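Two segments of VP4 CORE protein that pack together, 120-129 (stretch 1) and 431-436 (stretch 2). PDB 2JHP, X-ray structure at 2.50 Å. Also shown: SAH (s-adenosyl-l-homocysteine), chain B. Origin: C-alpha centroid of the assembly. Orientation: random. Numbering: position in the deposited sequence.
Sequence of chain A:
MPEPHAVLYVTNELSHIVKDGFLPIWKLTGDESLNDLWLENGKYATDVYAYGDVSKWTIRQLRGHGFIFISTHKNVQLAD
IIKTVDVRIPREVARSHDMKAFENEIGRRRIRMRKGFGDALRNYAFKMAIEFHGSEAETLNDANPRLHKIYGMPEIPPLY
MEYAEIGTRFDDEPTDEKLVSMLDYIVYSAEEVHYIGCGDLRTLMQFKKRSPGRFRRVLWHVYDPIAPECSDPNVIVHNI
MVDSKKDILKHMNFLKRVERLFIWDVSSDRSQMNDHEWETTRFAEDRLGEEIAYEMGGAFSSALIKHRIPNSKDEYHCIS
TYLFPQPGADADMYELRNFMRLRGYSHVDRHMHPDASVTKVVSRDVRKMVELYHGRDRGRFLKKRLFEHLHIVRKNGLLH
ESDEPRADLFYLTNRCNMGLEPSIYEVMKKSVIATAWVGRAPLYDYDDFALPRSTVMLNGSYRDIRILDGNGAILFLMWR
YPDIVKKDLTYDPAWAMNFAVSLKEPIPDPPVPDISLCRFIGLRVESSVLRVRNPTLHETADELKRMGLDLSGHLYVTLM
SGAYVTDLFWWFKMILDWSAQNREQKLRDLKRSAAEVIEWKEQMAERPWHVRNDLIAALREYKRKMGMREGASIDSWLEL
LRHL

Stretch 1 (120-129) ALRNYAFKMA
Stretch 2 431-436: SVIATA

A helix can pack on a strand mainly through apolar contacts, with no hydrogen bond between them, and these two segments of the VP4 core protein, more than 300 residues apart in sequence, illustrate the principle. Residues 120-128 are helical, the hydrogen bond from Ala-125 N to Leu-121 O (3.2 Å) being typical; Ala-129 leaves the helix at phi/psi -133/155. Ile-433 to Ala-436 are extended (Ile-433, -157/122), whereas Val-432 is at -75/-34. The axes run nearly antiparallel, at 150°, and approach to 9.5 Å. Register is set by Ala-125 CA and Ile-433 CA, 6.6 Å apart.

No hydrogen bond crosses the interface. Ile-433 (chi1 t, chi2 t) is its hub: its CG2 lies 3.5 Å from Ala-125 CB, where the small alanine permits close approach, and its CD1 lies 3.7 Å from Tyr-124 CD2 and 4.0 Å from Leu-121 CB. Tyr-124 is t, its chi2 83°; Leu-121 is m,t, and its CD1 meets Thr-435 CG2 at 3.9 Å, the threonine (p) offering its methyl. Val-432 (t) places CG1 3.7 Å from Met-128 CB, although the m,m,t methionine then leads away. Ala-434, alternating, points away.

The CA-to-CB bond of Arg-122 (t,t,m, chi4 98°) also points away, and its guanidinium binds the S-adenosyl-L-homocysteine carboxylate: NE to O, 2.9 Å; NH2 to OXT, 3.0 Å.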

# COMPACT_ATOMS: atom_id res chain seq x y z
N ALA A 120 2.33 7.51 -1.46
CA ALA A 120 1.78 8.83 -1.58
C ALA A 120 0.26 8.76 -1.43
O ALA A 120 -0.32 9.54 -0.70
CB ALA A 120 2.18 9.44 -2.89
N LEU A 121 -0.37 7.79 -2.08
CA LEU A 121 -1.80 7.56 -1.93
C LEU A 121 -2.18 7.12 -0.52
O LEU A 121 -3.25 7.46 -0.04
CB LEU A 121 -2.30 6.53 -2.93
CG LEU A 121 -2.21 6.86 -4.42
CD1 LEU A 121 -3.03 5.83 -5.23
CD2 LEU A 121 -2.68 8.27 -4.73
N ARG A 122 -1.31 6.36 0.14
CA ARG A 122 -1.64 5.84 1.45
C ARG A 122 -1.51 6.91 2.51
O ARG A 122 -2.27 6.92 3.49
CB ARG A 122 -0.78 4.63 1.81
CG ARG A 122 -1.46 3.69 2.80
CD ARG A 122 -0.64 2.45 3.14
NE ARG A 122 -0.36 1.66 1.94
CZ ARG A 122 0.77 1.73 1.26
NH1 ARG A 122 1.73 2.54 1.69
NH2 ARG A 122 0.94 1.00 0.17
N ASN A 123 -0.56 7.83 2.33
CA ASN A 123 -0.38 8.91 3.29
C ASN A 123 -1.55 9.85 3.27
O ASN A 123 -2.03 10.21 4.31
CB ASN A 123 0.96 9.62 3.10
CG ASN A 123 2.16 8.72 3.43
OD1 ASN A 123 2.01 7.60 3.95
ND2 ASN A 123 3.35 9.20 3.11
N TYR A 124 -2.06 10.17 2.09
CA TYR A 124 -3.30 10.95 1.98
C TYR A 124 -4.42 10.24 2.75
O TYR A 124 -5.20 10.88 3.48
CB TYR A 124 -3.69 11.16 0.51
CG TYR A 124 -5.12 11.62 0.29
CD1 TYR A 124 -5.48 12.97 0.41
CD2 TYR A 124 -6.13 10.70 -0.04
CE1 TYR A 124 -6.80 13.38 0.21
CE2 TYR A 124 -7.46 11.11 -0.24
CZ TYR A 124 -7.78 12.45 -0.11
OH TYR A 124 -9.10 12.87 -0.30
N ALA A 125 -4.47 8.91 2.59
CA ALA A 125 -5.50 8.08 3.21
C ALA A 125 -5.41 8.02 4.74
O ALA A 125 -6.44 7.89 5.40
CB ALA A 125 -5.51 6.67 2.62
N PHE A 126 -4.20 8.12 5.28
CA PHE A 126 -4.03 8.13 6.74
C PHE A 126 -4.50 9.46 7.31
O PHE A 126 -4.92 9.54 8.47
CB PHE A 126 -2.59 7.85 7.16
CG PHE A 126 -2.21 6.39 7.11
CD1 PHE A 126 -1.21 5.94 6.24
CD2 PHE A 126 -2.85 5.46 7.93
CE1 PHE A 126 -0.85 4.58 6.20
CE2 PHE A 126 -2.50 4.09 7.89
CZ PHE A 126 -1.50 3.66 7.02
N LYS A 127 -4.44 10.50 6.47
CA LYS A 127 -4.90 11.83 6.86
C LYS A 127 -6.41 11.93 6.82
O LYS A 127 -7.01 12.66 7.60
CB LYS A 127 -4.29 12.92 5.97
CG LYS A 127 -2.77 13.05 6.07
CD LYS A 127 -2.33 13.32 7.50
CE LYS A 127 -0.83 13.30 7.67
NZ LYS A 127 -0.46 13.15 9.12
N MET A 128 -7.04 11.16 5.93
CA MET A 128 -8.46 11.29 5.67
C MET A 128 -9.34 10.12 6.11
O MET A 128 -10.56 10.21 6.04
CB MET A 128 -8.72 11.62 4.20
CG MET A 128 -7.97 12.82 3.66
SD MET A 128 -8.52 14.38 4.37
CE MET A 128 -7.52 15.54 3.45
N ALA A 129 -8.76 9.02 6.58
CA ALA A 129 -9.58 7.84 6.90
C ALA A 129 -9.30 7.18 8.24
O ALA A 129 -8.22 7.31 8.81
CB ALA A 129 -9.52 6.80 5.75
N SER A 431 -15.88 5.16 -0.91
CA SER A 431 -14.54 5.15 -0.32
C SER A 431 -13.93 6.54 -0.36
O SER A 431 -14.27 7.34 -1.24
CB SER A 431 -13.65 4.14 -1.03
OG SER A 431 -12.33 4.21 -0.53
N VAL A 432 -13.06 6.85 0.60
CA VAL A 432 -12.38 8.14 0.63
C VAL A 432 -11.30 8.14 -0.44
O VAL A 432 -11.01 9.18 -1.03
CB VAL A 432 -11.74 8.46 2.00
CG1 VAL A 432 -10.98 9.77 1.95
CG2 VAL A 432 -12.80 8.53 3.09
N ILE A 433 -10.71 6.97 -0.65
CA ILE A 433 -9.70 6.75 -1.67
C ILE A 433 -9.67 5.27 -2.00
O ILE A 433 -9.47 4.43 -1.11
CB ILE A 433 -8.28 7.27 -1.29
CG1 ILE A 433 -7.32 7.07 -2.48
CG2 ILE A 433 -7.76 6.64 -0.01
CD1 ILE A 433 -6.02 7.85 -2.40
N ALA A 434 -9.91 4.95 -3.26
CA ALA A 434 -9.89 3.56 -3.71
C ALA A 434 -9.13 3.45 -5.04
O ALA A 434 -9.05 4.42 -5.80
CB ALA A 434 -11.31 3.04 -3.85
N THR A 435 -8.54 2.28 -5.28
CA THR A 435 -7.83 2.03 -6.54
C THR A 435 -8.40 0.83 -7.28
O THR A 435 -8.90 -0.10 -6.66
CB THR A 435 -6.32 1.79 -6.34
OG1 THR A 435 -6.14 0.69 -5.44
CG2 THR A 435 -5.63 3.03 -5.80
N ALA A 436 -8.30 0.87 -8.60
CA ALA A 436 -8.67 -0.25 -9.45
C ALA A 436 -7.71 -0.35 -10.63
O ALA A 436 -7.37 0.64 -11.27
CB ALA A 436 -10.10 -0.11 -9.93
N SAH B . -3.99 -2.32 0.75
CA SAH B . -2.51 -2.50 0.90
CB SAH B . -1.97 -3.84 0.39
CG SAH B . -2.70 -4.61 -0.69
SD SAH B . -2.04 -6.29 -0.85
C SAH B . -1.71 -1.35 0.32
O SAH B . -2.08 -0.18 0.50
OXT SAH B . -0.67 -1.54 -0.30
C5' SAH B . -3.71 -6.92 -1.19
C4' SAH B . -4.34 -7.62 -0.00
O4' SAH B . -5.75 -7.45 -0.00
C3' SAH B . -4.07 -9.12 -0.00
O3' SAH B . -3.77 -9.48 1.34
C2' SAH B . -5.40 -9.74 -0.39
O2' SAH B . -5.64 -10.98 0.22
C1' SAH B . -6.40 -8.71 0.13
N9 SAH B . -7.70 -8.75 -0.57
C8 SAH B . -7.93 -9.00 -1.90
N7 SAH B . -9.27 -8.95 -2.13
C5 SAH B . -9.90 -8.68 -0.96
C6 SAH B . -11.25 -8.51 -0.62
N6 SAH B . -12.20 -8.62 -1.54
N1 SAH B . -11.60 -8.22 0.69
C2 SAH B . -10.61 -8.10 1.66
N3 SAH B . -9.28 -8.26 1.32
C4 SAH B . -8.93 -8.55 0.03